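PDB 3I8S: Fe(2+) transporter FeoB from Escherichia coli, which drives GTP-dependent uptake of ferrous iron across the inner membrane, its cytosolic G-protein domain probably coupling GTP binding to channel opening. Local coordinates for residues E39-G43 with T53-L57; Q107-I113 with K199-W203; Y61-T65 with E210-Y214; N129-E133 with V258-T264. All coordinates share one frame. Where two conformers were deposited one is given. Residues are numbered along the deposited sequence.

Interaction 1: residues E39-G43 with T53-L57; sequences ERKEG and TLVDL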
loop_
_atom_site.group_PDB
_atom_site.type_symbol
_atom_site.label_atom_id
_atom_site.label_comp_id
_atom_site.label_asym_id
_atom_site.label_seq_id
_atom_site.Cartn_x
_atom_site.Cartn_y
_atom_site.Cartn_z
ATOM N N GLU A 39 -12.294 15.794 2.284
ATOM C CA GLU A 39 -11.180 16.637 2.763
ATOM C C GLU A 39 -9.814 16.100 2.357
ATOM O O GLU A 39 -9.543 14.884 2.433
ATOM C CB GLU A 39 -11.247 16.763 4.283
ATOM C CG GLU A 39 -10.021 17.350 4.963
ATOM C CD GLU A 39 -9.896 16.894 6.406
ATOM O OE1 GLU A 39 -10.309 17.687 7.278
ATOM O OE2 GLU A 39 -9.435 15.735 6.659
ATOM N N ARG A 40 -8.935 17.031 1.949
ATOM C CA ARG A 40 -7.549 16.748 1.627
ATOM C C ARG A 40 -6.690 17.545 2.602
ATOM O O ARG A 40 -6.821 18.773 2.646
ATOM C CB ARG A 40 -7.238 17.130 0.181
ATOM C CG ARG A 40 -5.766 17.088 -0.141
ATOM C CD ARG A 40 -5.427 17.227 -1.637
ATOM N NE ARG A 40 -3.950 17.220 -1.816
ATOM C CZ ARG A 40 -3.305 16.864 -2.929
ATOM N NH1 ARG A 40 -3.964 16.521 -4.035
ATOM N NH2 ARG A 40 -1.992 16.888 -2.961
ATOM N N LYS A 41 -5.947 16.849 3.451
ATOM C CA LYS A 41 -5.058 17.485 4.426
ATOM C C LYS A 41 -3.634 17.218 3.994
ATOM O O LYS A 41 -3.329 16.110 3.572
ATOM C CB LYS A 41 -5.205 16.825 5.824
ATOM C CG LYS A 41 -6.461 17.143 6.684
ATOM C CD LYS A 41 -6.035 17.080 8.221
ATOM C CE LYS A 41 -7.061 16.434 9.185
ATOM N NZ LYS A 41 -7.668 17.401 10.131
ATOM N N GLU A 42 -2.769 18.212 4.115
ATOM C CA GLU A 42 -1.351 18.003 3.940
ATOM C C GLU A 42 -0.592 18.939 4.836
ATOM O O GLU A 42 -1.168 19.877 5.381
ATOM C CB GLU A 42 -0.946 18.072 2.470
ATOM C CG GLU A 42 -1.071 19.317 1.772
ATOM C CD GLU A 42 -0.601 19.131 0.309
ATOM O OE1 GLU A 42 -1.144 18.241 -0.410
ATOM O OE2 GLU A 42 0.288 19.888 -0.101
ATOM N N GLY A 43 0.665 18.618 5.075
ATOM C CA GLY A 43 1.474 19.373 5.999
ATOM C C GLY A 43 2.928 19.238 5.702
ATOM O O GLY A 43 3.326 18.548 4.760
ATOM N N THR A 53 6.788 17.309 2.263
ATOM C CA THR A 53 5.347 17.525 2.191
ATOM C C THR A 53 4.727 16.176 2.396
ATOM O O THR A 53 5.011 15.239 1.643
ATOM C CB THR A 53 4.881 18.099 0.827
ATOM O OG1 THR A 53 5.472 19.402 0.628
ATOM C CG2 THR A 53 3.362 18.231 0.776
ATOM N N LEU A 54 3.849 16.106 3.386
ATOM C CA LEU A 54 3.119 14.900 3.767
ATOM C C LEU A 54 1.654 15.064 3.419
ATOM O O LEU A 54 0.987 15.953 3.924
ATOM C CB LEU A 54 3.270 14.663 5.283
ATOM C CG LEU A 54 2.741 13.370 5.863
ATOM C CD1 LEU A 54 3.546 12.209 5.239
ATOM C CD2 LEU A 54 2.767 13.435 7.450
ATOM N N VAL A 55 1.166 14.202 2.546
ATOM C CA VAL A 55 -0.206 14.205 2.074
ATOM C C VAL A 55 -0.958 13.073 2.756
ATOM O O VAL A 55 -0.595 11.878 2.630
ATOM C CB VAL A 55 -0.259 14.034 0.516
ATOM C CG1 VAL A 55 -1.721 14.030 0.057
ATOM C CG2 VAL A 55 0.554 15.124 -0.173
ATOM N N ASP A 56 -1.963 13.431 3.519
ATOM C CA ASP A 56 -2.715 12.447 4.299
ATOM C C ASP A 56 -3.768 11.819 3.401
ATOM O O ASP A 56 -4.709 12.507 2.996
ATOM C CB ASP A 56 -3.398 13.132 5.474
ATOM C CG ASP A 56 -4.183 12.144 6.363
ATOM O OD1 ASP A 56 -3.797 10.975 6.506
ATOM O OD2 ASP A 56 -5.157 12.606 6.941
ATOM N N LEU A 57 -3.681 10.543 3.133
ATOM C CA LEU A 57 -4.678 9.937 2.232
ATOM C C LEU A 57 -5.868 9.359 3.040
ATOM O O LEU A 57 -5.695 8.939 4.185
ATOM C CB LEU A 57 -4.014 8.872 1.382
ATOM C CG LEU A 57 -2.811 9.275 0.545
ATOM C CD1 LEU A 57 -2.342 8.106 -0.280
ATOM C CD2 LEU A 57 -3.165 10.517 -0.301
HETATM O O HOH W 1 -6.656 13.942 2.785
#
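These residues form part of the antiparallel beta hairpin of strands 39-46 and 51-56 in the mixed sheet of the FeoB G domain. The short strand axes approach to 4.7 Å at 158°. G43 and L54 form a hydrogen-bonded pair, G43 N to L54 O and L54 N to G43 O both 2.9 Å, and D56 N donates to K41 O at 3.0 Å. E42 and V55 are the non-hydrogen-bonded pair, CA atoms 4.4 Å apart.

Side chains sort by face. On the E42 and V55 face, E42 takes chi1 p with an extended chi2, which lays its carboxylate over the neighbouring strand: OE1 lies 3.6 Å from V55 CG2 and OE2 3.6 Å from T53 CG2. The all-trans chi1 to chi3 of R40 carry its guanidinium to the same acid, NH2 to E42 OE1 3.0 Å, a salt bridge; R29 on strand 28-32 pairs with OE2. On the other face L54, chi1 t, packs against helix 16-24, while the D56 side chain, also t, touches K16 of the GTP site and lies in a predicted GTP-binding segment. Where the strands part, one water donates to E39 O (3.1 Å) and D56 O (2.4 Å) and accepts from K41 N (3.1 Å).

Interaction 2: residues Q107-I113 with K199-W203; sequences QLLELGI and KQRRW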
loop_
_atom_site.group_PDB
_atom_site.type_symbol
_atom_site.label_atom_id
_atom_site.label_comp_id
_atom_site.label_asym_id
_atom_site.label_seq_id
_atom_site.Cartn_x
_atom_site.Cartn_y
_atom_site.Cartn_z
ATOM N N GLN A 107 -0.779 -4.532 -1.609
ATOM C CA GLN A 107 -1.142 -3.816 -2.833
ATOM C C GLN A 107 -0.116 -2.745 -3.165
ATOM O O GLN A 107 0.271 -2.607 -4.322
ATOM C CB GLN A 107 -2.545 -3.197 -2.736
ATOM C CG GLN A 107 -3.659 -4.220 -2.542
ATOM C CD GLN A 107 -4.817 -4.076 -3.554
ATOM O OE1 GLN A 107 -5.745 -3.272 -3.363
ATOM N NE2 GLN A 107 -4.753 -4.854 -4.632
ATOM N N LEU A 108 0.314 -1.982 -2.167
ATOM C CA LEU A 108 1.316 -0.921 -2.346
ATOM C C LEU A 108 2.623 -1.506 -2.841
ATOM O O LEU A 108 3.212 -0.987 -3.772
ATOM C CB LEU A 108 1.603 -0.152 -1.063
ATOM C CG LEU A 108 0.399 0.491 -0.424
ATOM C CD1 LEU A 108 0.858 1.041 0.873
ATOM C CD2 LEU A 108 -0.143 1.542 -1.376
ATOM N N LEU A 109 3.032 -2.619 -2.245
ATOM C CA LEU A 109 4.306 -3.263 -2.601
ATOM C C LEU A 109 4.263 -3.837 -4.029
ATOM O O LEU A 109 5.249 -3.779 -4.768
ATOM C CB LEU A 109 4.600 -4.361 -1.552
ATOM C CG LEU A 109 4.905 -3.827 -0.147
ATOM C CD1 LEU A 109 5.008 -4.985 0.872
ATOM C CD2 LEU A 109 6.151 -2.985 -0.170
ATOM N N GLU A 110 3.123 -4.386 -4.412
ATOM C CA GLU A 110 2.941 -4.900 -5.767
ATOM C C GLU A 110 2.997 -3.804 -6.846
ATOM O O GLU A 110 3.422 -4.066 -7.982
ATOM C CB GLU A 110 1.643 -5.668 -5.894
ATOM C CG GLU A 110 1.632 -6.970 -5.201
ATOM C CD GLU A 110 0.540 -7.859 -5.724
ATOM O OE1 GLU A 110 -0.666 -7.510 -5.592
ATOM O OE2 GLU A 110 0.892 -8.880 -6.307
ATOM N N LEU A 111 2.581 -2.588 -6.488
ATOM C CA LEU A 111 2.714 -1.426 -7.388
ATOM C C LEU A 111 4.159 -0.963 -7.480
ATOM O O LEU A 111 4.567 -0.249 -8.426
ATOM C CB LEU A 111 1.821 -0.268 -6.893
ATOM C CG LEU A 111 0.367 -0.459 -7.284
ATOM C CD1 LEU A 111 -0.519 0.488 -6.450
ATOM C CD2 LEU A 111 0.237 -0.224 -8.790
ATOM N N GLY A 112 4.954 -1.368 -6.498
ATOM C CA GLY A 112 6.367 -1.084 -6.526
ATOM C C GLY A 112 6.727 0.305 -6.042
ATOM O O GLY A 112 7.855 0.759 -6.268
ATOM N N ILE A 113 5.796 1.003 -5.390
ATOM C CA ILE A 113 6.103 2.371 -4.934
ATOM C C ILE A 113 6.973 2.256 -3.664
ATOM O O ILE A 113 6.657 1.409 -2.823
ATOM C CB ILE A 113 4.844 3.204 -4.495
ATOM C CG1 ILE A 113 3.608 2.970 -5.375
ATOM C CG2 ILE A 113 5.249 4.675 -4.371
ATOM C CD1 ILE A 113 3.766 3.338 -6.766
ATOM N N LYS A 199 5.601 -2.375 -13.800
ATOM C CA LYS A 199 5.048 -2.988 -12.586
ATOM C C LYS A 199 3.578 -2.566 -12.461
ATOM O O LYS A 199 2.722 -3.381 -12.090
ATOM C CB LYS A 199 5.783 -2.520 -11.334
ATOM C CG LYS A 199 7.069 -3.230 -10.989
ATOM C CD LYS A 199 7.218 -3.461 -9.454
ATOM C CE LYS A 199 6.530 -4.762 -8.978
ATOM N NZ LYS A 199 6.651 -5.038 -7.499
ATOM N N GLN A 200 3.312 -1.283 -12.728
ATOM C CA GLN A 200 1.975 -0.739 -12.502
ATOM C C GLN A 200 1.019 -1.229 -13.566
ATOM O O GLN A 200 -0.138 -1.496 -13.293
ATOM C CB GLN A 200 2.009 0.768 -12.399
ATOM C CG GLN A 200 2.743 1.215 -11.158
ATOM C CD GLN A 200 2.781 2.713 -10.979
ATOM O OE1 GLN A 200 2.139 3.455 -11.726
ATOM N NE2 GLN A 200 3.523 3.163 -9.985
ATOM N N ARG A 201 1.525 -1.382 -14.777
ATOM C CA ARG A 201 0.739 -1.973 -15.853
ATOM C C ARG A 201 0.360 -3.417 -15.505
ATOM O O ARG A 201 -0.774 -3.834 -15.676
ATOM C CB ARG A 201 1.505 -1.878 -17.173
ATOM C CG ARG A 201 1.357 -0.461 -17.829
ATOM C CD ARG A 201 1.950 -0.379 -19.210
ATOM N NE ARG A 201 3.400 -0.316 -19.203
ATOM C CZ ARG A 201 4.208 -1.250 -19.710
ATOM N NH1 ARG A 201 3.731 -2.318 -20.310
ATOM N NH2 ARG A 201 5.520 -1.085 -19.648
ATOM N N ARG A 202 1.293 -4.170 -14.974
ATOM C CA ARG A 202 1.006 -5.532 -14.592
ATOM C C ARG A 202 -0.009 -5.643 -13.429
ATOM O O ARG A 202 -0.868 -6.519 -13.405
ATOM C CB ARG A 202 2.300 -6.253 -14.265
ATOM C CG ARG A 202 3.126 -6.459 -15.520
ATOM C CD ARG A 202 4.423 -7.182 -15.195
ATOM N NE ARG A 202 5.092 -7.637 -16.415
ATOM C CZ ARG A 202 6.331 -8.127 -16.445
ATOM N NH1 ARG A 202 7.061 -8.176 -15.344
ATOM N NH2 ARG A 202 6.857 -8.552 -17.584
ATOM N N TRP A 203 0.126 -4.752 -12.471
ATOM C CA TRP A 203 -0.812 -4.666 -11.339
ATOM C C TRP A 203 -2.201 -4.320 -11.878
ATOM O O TRP A 203 -3.183 -4.921 -11.481
ATOM C CB TRP A 203 -0.343 -3.591 -10.387
ATOM C CG TRP A 203 -1.171 -3.478 -9.162
ATOM C CD1 TRP A 203 -1.070 -4.240 -8.019
ATOM C CD2 TRP A 203 -2.245 -2.554 -8.931
ATOM N NE1 TRP A 203 -2.019 -3.838 -7.096
ATOM C CE2 TRP A 203 -2.742 -2.807 -7.621
ATOM C CE3 TRP A 203 -2.856 -1.552 -9.701
ATOM C CZ2 TRP A 203 -3.806 -2.073 -7.074
ATOM C CZ3 TRP A 203 -3.905 -0.840 -9.153
ATOM C CH2 TRP A 203 -4.359 -1.100 -7.851
HETATM O O HOH W 2 3.112 -5.393 -10.419
HETATM O O HOH W 3 5.923 1.658 -9.918
#
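W203 and L111 bury the most surface here, 113 and 92 Å², followed by K199 with 66 Å². The indole, chi1 t, is directed toward helix 98-111, and L111 CG sits 3.8 Å from the centroid of its five-membered ring, 11° off the normal, a CH-pi contact over the face. L111 CD2 reaches W203 CD2 at 3.4 Å, and E110 CB lies 3.7 Å from W203 CD1.

K199 spans the helix end, its NZ donating a weak hydrogen bond to L109 O (3.3 Å). G112, with phi 82°, closes that helix in a Schellman motif; an ideal CB there would fall 2.7 Å from K199 CD. One water donates to E110 O (2.8 Å) and K199 O (2.6 Å).

The segment axes approach to 9.5 Å at 131°. The contact joins helix 98-111 of the G domain to helix 198-210 of the cytosolic helical domain, while L108 and I113 pack on strand 88-94 of the central sheet.

Interaction 3: residues Y61-T65 with E210-Y214; sequences YSLTT and EGDIY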
loop_
_atom_site.group_PDB
_atom_site.type_symbol
_atom_site.label_atom_id
_atom_site.label_comp_id
_atom_site.label_asym_id
_atom_site.label_seq_id
_atom_site.Cartn_x
_atom_site.Cartn_y
_atom_site.Cartn_z
ATOM N N TYR A 61 -9.077 0.082 3.257
ATOM C CA TYR A 61 -8.698 -1.319 3.429
ATOM C C TYR A 61 -7.865 -1.810 2.224
ATOM O O TYR A 61 -7.032 -2.693 2.361
ATOM C CB TYR A 61 -9.948 -2.200 3.616
ATOM C CG TYR A 61 -9.611 -3.663 3.574
ATOM C CD1 TYR A 61 -8.916 -4.272 4.611
ATOM C CD2 TYR A 61 -10.002 -4.456 2.482
ATOM C CE1 TYR A 61 -8.576 -5.630 4.549
ATOM C CE2 TYR A 61 -9.649 -5.785 2.411
ATOM C CZ TYR A 61 -8.987 -6.378 3.446
ATOM O OH TYR A 61 -8.658 -7.713 3.327
ATOM N N SER A 62 -8.099 -1.208 1.050
ATOM C CA SER A 62 -7.469 -1.628 -0.181
ATOM C C SER A 62 -7.467 -0.500 -1.215
ATOM O O SER A 62 -8.012 0.566 -0.962
ATOM C CB SER A 62 -8.174 -2.858 -0.769
ATOM O OG SER A 62 -9.333 -2.512 -1.497
ATOM N N LEU A 63 -6.874 -0.786 -2.364
ATOM C CA LEU A 63 -6.877 0.114 -3.503
ATOM C C LEU A 63 -7.843 -0.394 -4.579
ATOM O O LEU A 63 -7.880 0.147 -5.700
ATOM C CB LEU A 63 -5.458 0.224 -4.071
ATOM C CG LEU A 63 -4.415 0.845 -3.128
ATOM C CD1 LEU A 63 -3.080 1.045 -3.809
ATOM C CD2 LEU A 63 -4.858 2.119 -2.479
ATOM N N THR A 64 -8.668 -1.379 -4.234
ATOM C CA THR A 64 -9.502 -2.079 -5.190
ATOM C C THR A 64 -10.916 -1.530 -5.241
ATOM O O THR A 64 -11.516 -1.264 -4.194
ATOM C CB THR A 64 -9.559 -3.586 -4.835
ATOM O OG1 THR A 64 -8.240 -4.127 -4.953
ATOM C CG2 THR A 64 -10.534 -4.299 -5.744
ATOM N N THR A 65 -11.419 -1.372 -6.474
ATOM C CA THR A 65 -12.746 -0.845 -6.799
ATOM C C THR A 65 -13.580 -1.880 -7.555
ATOM O O THR A 65 -14.141 -2.799 -6.955
ATOM C CB THR A 65 -12.671 0.339 -7.776
ATOM O OG1 THR A 65 -12.019 1.444 -7.158
ATOM C CG2 THR A 65 -14.086 0.702 -8.253
ATOM N N GLU A 210 -9.453 -9.338 -11.844
ATOM C CA GLU A 210 -10.204 -9.485 -10.614
ATOM C C GLU A 210 -11.604 -8.851 -10.690
ATOM O O GLU A 210 -12.467 -9.180 -9.881
ATOM C CB GLU A 210 -9.388 -8.958 -9.412
ATOM C CG GLU A 210 -9.946 -9.440 -8.094
ATOM C CD GLU A 210 -9.200 -8.907 -6.890
ATOM O OE1 GLU A 210 -8.592 -7.805 -6.991
ATOM O OE2 GLU A 210 -9.232 -9.624 -5.839
ATOM N N GLY A 211 -11.833 -7.977 -11.681
ATOM C CA GLY A 211 -13.091 -7.269 -11.883
ATOM C C GLY A 211 -13.118 -5.825 -11.409
ATOM O O GLY A 211 -14.187 -5.253 -11.266
ATOM N N ASP A 212 -11.959 -5.236 -11.135
ATOM C CA ASP A 212 -11.882 -3.838 -10.689
ATOM C C ASP A 212 -12.234 -2.926 -11.871
ATOM O O ASP A 212 -11.507 -2.878 -12.847
ATOM C CB ASP A 212 -10.469 -3.557 -10.190
ATOM C CG ASP A 212 -10.272 -2.171 -9.636
ATOM O OD1 ASP A 212 -10.776 -1.198 -10.192
ATOM O OD2 ASP A 212 -9.485 -2.058 -8.664
ATOM N N ILE A 213 -13.320 -2.199 -11.761
ATOM C CA ILE A 213 -13.806 -1.371 -12.887
ATOM C C ILE A 213 -12.945 -0.143 -13.141
ATOM O O ILE A 213 -12.705 0.234 -14.308
ATOM C CB ILE A 213 -15.277 -0.949 -12.712
ATOM C CG1 ILE A 213 -16.167 -2.151 -12.356
ATOM C CG2 ILE A 213 -15.799 -0.290 -13.995
ATOM C CD1 ILE A 213 -16.125 -3.255 -13.355
ATOM N N TYR A 214 -12.513 0.496 -12.060
ATOM C CA TYR A 214 -11.708 1.726 -12.135
ATOM C C TYR A 214 -10.350 1.521 -12.828
ATOM O O TYR A 214 -9.927 2.350 -13.625
ATOM C CB TYR A 214 -11.493 2.291 -10.733
ATOM C CG TYR A 214 -10.903 3.687 -10.663
ATOM C CD1 TYR A 214 -11.317 4.689 -11.509
ATOM C CD2 TYR A 214 -9.960 4.003 -9.709
ATOM C CE1 TYR A 214 -10.797 5.965 -11.426
ATOM C CE2 TYR A 214 -9.435 5.265 -9.624
ATOM C CZ TYR A 214 -9.838 6.239 -10.495
ATOM O OH TYR A 214 -9.343 7.527 -10.406
HETATM O O HOH W 4 -9.100 0.663 -8.023
HETATM O O HOH W 5 -8.494 -6.689 -4.224
#
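A single carboxylate oxygen gathers much of this contact: D212 OD2 accepts from the backbone of a loop that has no regular structure, T65 N to OD2 3.0 Å with an N-H...O angle of 173°. The nearly linear bond is reinforced by a water within hydrogen-bonding distance of D212 OD2 (2.8 Å), L63 O (2.7 Å) and T65 OG1 (3.1 Å); it donates to at most two at once, tying the acid to residues 63-65 through solvent as well. Q207 also donates to OD2.

T65 contributes the most buried area, 81 Å². Its CB lies 3.4 Å from D212 OD1 and its OG1 3.7 Å from Y214 CB, while E74 and Q75 are further partners of that hydroxyl. A second water links T64 OG1 (2.7 Å) to E210 OE1 (3.0 Å); E210 also forms a salt bridge with R248, and T64 bonds to Q207. The loop is braced by T64 N to S62 OG at 3.0 Å, an ST turn.

On the partner side G211, just past helix 198-210, has phi 101° in a Schellman motif, and D212 follows at the N-cap of helix 213-218, its side chain capping a backbone N beyond the segment. The contact joins the loop following the predicted GTP-binding segment 56-59, corresponding to switch II of other G proteins, to a helix-to-helix turn of the helical domain, with an N-cap aspartate at the junction.

Interaction 4: residues N129-E133 with V258-T264; sequences NIRIE and VVSNTLT
This surface contact is a two-stranded antiparallel ribbon between strand 130-132 of the G domain and strand 260-262, which follows directly on helix 240-259. The short axes approach to 4.7 Å at 142°. R131 pairs with N261 as the hydrogen-bonded pair (R131 N to N261 O and N261 N to R131 O, both 3.0 Å), flanked by the non-hydrogen-bonded pairs I130-T262 and I132-S260, CA atoms 5.0 and 4.8 Å apart. Two further bonds continue the register, L263 N to N129 O at 3.1 Å and E133 N to V259 O at 2.8 Å.

N129 has phi/psi 66/35, the C-prime residue of a Schellman motif ending helix 122-127; both strands are extended, R131 at -109/136 and N261 at -126/159. I132 (chi1 m, chi2 m) sets CG2 3.5 Å from V259 CG1, and both touch L98. N261, chi1 m, turns ND2 back to V258 O, 3.0 Å. E133 is the N-cap of helix 134-141. This small antiparallel beta ribbon, separate from the central sheet, joins the G and helical domains.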
loop_
_atom_site.group_PDB
_atom_site.type_symbol
_atom_site.label_atom_id
_atom_site.label_comp_id
_atom_site.label_asym_id
_atom_site.label_seq_id
_atom_site.Cartn_x
_atom_site.Cartn_y
_atom_site.Cartn_z
ATOM N N ASN A 129 -1.513 -10.075 23.899
ATOM C CA ASN A 129 -0.583 -11.198 23.921
ATOM C C ASN A 129 0.017 -11.477 22.535
ATOM O O ASN A 129 0.234 -12.627 22.176
ATOM C CB ASN A 129 -1.303 -12.451 24.449
ATOM C CG ASN A 129 -0.360 -13.496 25.012
ATOM O OD1 ASN A 129 -0.792 -14.577 25.414
ATOM N ND2 ASN A 129 0.919 -13.179 25.073
ATOM N N ILE A 130 0.264 -10.431 21.747
ATOM C CA ILE A 130 0.913 -10.616 20.453
ATOM C C ILE A 130 2.211 -9.793 20.380
ATOM O O ILE A 130 2.211 -8.587 20.675
ATOM C CB ILE A 130 -0.050 -10.354 19.241
ATOM C CG1 ILE A 130 0.735 -9.993 17.989
ATOM C CG2 ILE A 130 -1.079 -9.288 19.525
ATOM C CD1 ILE A 130 -0.140 -9.718 16.839
ATOM N N ARG A 131 3.305 -10.480 20.028
ATOM C CA ARG A 131 4.580 -9.848 19.685
ATOM C C ARG A 131 4.800 -10.012 18.180
ATOM O O ARG A 131 4.527 -11.078 17.619
ATOM C CB ARG A 131 5.760 -10.480 20.441
ATOM C CG ARG A 131 7.117 -9.728 20.217
ATOM C CD ARG A 131 8.370 -10.500 20.738
ATOM N NE ARG A 131 9.585 -9.651 20.806
ATOM C CZ ARG A 131 10.303 -9.232 19.749
ATOM N NH1 ARG A 131 9.964 -9.579 18.506
ATOM N NH2 ARG A 131 11.379 -8.460 19.936
ATOM N N ILE A 132 5.240 -8.934 17.546
ATOM C CA ILE A 132 5.579 -8.913 16.122
ATOM C C ILE A 132 7.111 -8.970 15.955
ATOM O O ILE A 132 7.854 -8.140 16.537
ATOM C CB ILE A 132 5.065 -7.650 15.413
ATOM C CG1 ILE A 132 3.533 -7.503 15.562
ATOM C CG2 ILE A 132 5.399 -7.686 13.921
ATOM C CD1 ILE A 132 2.752 -8.688 15.158
ATOM N N GLU A 133 7.571 -9.942 15.163
ATOM C CA GLU A 133 8.970 -10.027 14.783
ATOM C C GLU A 133 9.231 -9.037 13.660
ATOM O O GLU A 133 8.913 -9.292 12.484
ATOM C CB GLU A 133 9.300 -11.399 14.274
ATOM C CG GLU A 133 9.497 -12.421 15.318
ATOM C CD GLU A 133 10.321 -13.560 14.766
ATOM O OE1 GLU A 133 10.112 -13.870 13.561
ATOM O OE2 GLU A 133 11.182 -14.111 15.497
ATOM N N VAL A 258 4.662 -16.529 10.700
ATOM C CA VAL A 258 6.034 -16.355 11.147
ATOM C C VAL A 258 6.199 -15.159 12.069
ATOM O O VAL A 258 6.853 -15.231 13.112
ATOM C CB VAL A 258 6.969 -16.168 9.925
ATOM C CG1 VAL A 258 8.382 -15.840 10.371
ATOM C CG2 VAL A 258 6.967 -17.453 9.039
ATOM N N VAL A 259 5.597 -14.053 11.655
ATOM C CA VAL A 259 5.834 -12.735 12.223
ATOM C C VAL A 259 5.075 -12.428 13.521
ATOM O O VAL A 259 5.579 -11.689 14.362
ATOM C CB VAL A 259 5.506 -11.703 11.111
ATOM C CG1 VAL A 259 5.197 -10.345 11.611
ATOM C CG2 VAL A 259 6.661 -11.768 10.056
ATOM N N SER A 260 3.868 -12.973 13.653
ATOM C CA SER A 260 3.014 -12.717 14.807
ATOM C C SER A 260 2.993 -13.943 15.688
ATOM O O SER A 260 2.646 -15.031 15.228
ATOM C CB SER A 260 1.613 -12.331 14.355
ATOM O OG SER A 260 0.786 -12.071 15.487
ATOM N N ASN A 261 3.436 -13.768 16.934
ATOM C CA ASN A 261 3.619 -14.853 17.883
ATOM C C ASN A 261 2.866 -14.535 19.158
ATOM O O ASN A 261 2.589 -13.375 19.432
ATOM C CB ASN A 261 5.094 -14.973 18.278
ATOM C CG ASN A 261 5.991 -15.495 17.169
ATOM O OD1 ASN A 261 6.887 -16.291 17.442
ATOM N ND2 ASN A 261 5.811 -15.008 15.949
ATOM N N THR A 262 2.569 -15.573 19.944
ATOM C CA THR A 262 2.111 -15.399 21.314
ATOM C C THR A 262 3.253 -14.798 22.138
ATOM O O THR A 262 4.410 -15.194 21.983
ATOM C CB THR A 262 1.711 -16.758 21.964
ATOM O OG1 THR A 262 0.782 -17.458 21.120
ATOM C CG2 THR A 262 1.084 -16.530 23.316
ATOM N N LEU A 263 2.936 -13.847 23.005
ATOM C CA LEU A 263 3.932 -13.269 23.917
ATOM C C LEU A 263 4.279 -14.162 25.134
ATOM O O LEU A 263 5.421 -14.137 25.615
ATOM C CB LEU A 263 3.458 -11.890 24.386
ATOM C CG LEU A 263 4.476 -10.953 25.031
ATOM C CD1 LEU A 263 5.502 -10.510 24.003
ATOM C CD2 LEU A 263 3.745 -9.739 25.618
ATOM N N THR A 264 3.311 -14.952 25.615
ATOM C CA THR A 264 3.425 -15.711 26.876
ATOM C C THR A 264 4.813 -16.313 27.109
ATOM O O THR A 264 5.095 -16.883 28.175
ATOM C CB THR A 264 2.393 -16.868 26.929
ATOM O OG1 THR A 264 1.218 -16.507 26.192
ATOM C CG2 THR A 264 2.016 -17.208 28.375
#

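How the interactions relate
Interaction 1 lies within the G domain, whereas interactions 2, 3 and 4 each join it to the helical domain. Interactions 2 and 3 are neighbours, centres about 13 Å apart: Q107 OE1 lies 2.9 Å from L63 N and 3.1 Å from T64 OG1, probable hydrogen bonds, and L111 CD1 packs on L63 CD1 at 3.7 Å. Interaction 4 stands apart, its centre about 29 to 33 Å from the others. The first three are partly buried; the fourth is a surface contact. Backbone pairing dominates interactions 1 and 4, aromatic and aliphatic packing interaction 2, and a carboxylate with bridging waters interaction 3. Residues 53-57 and 61-65 nearly adjoin along the chain.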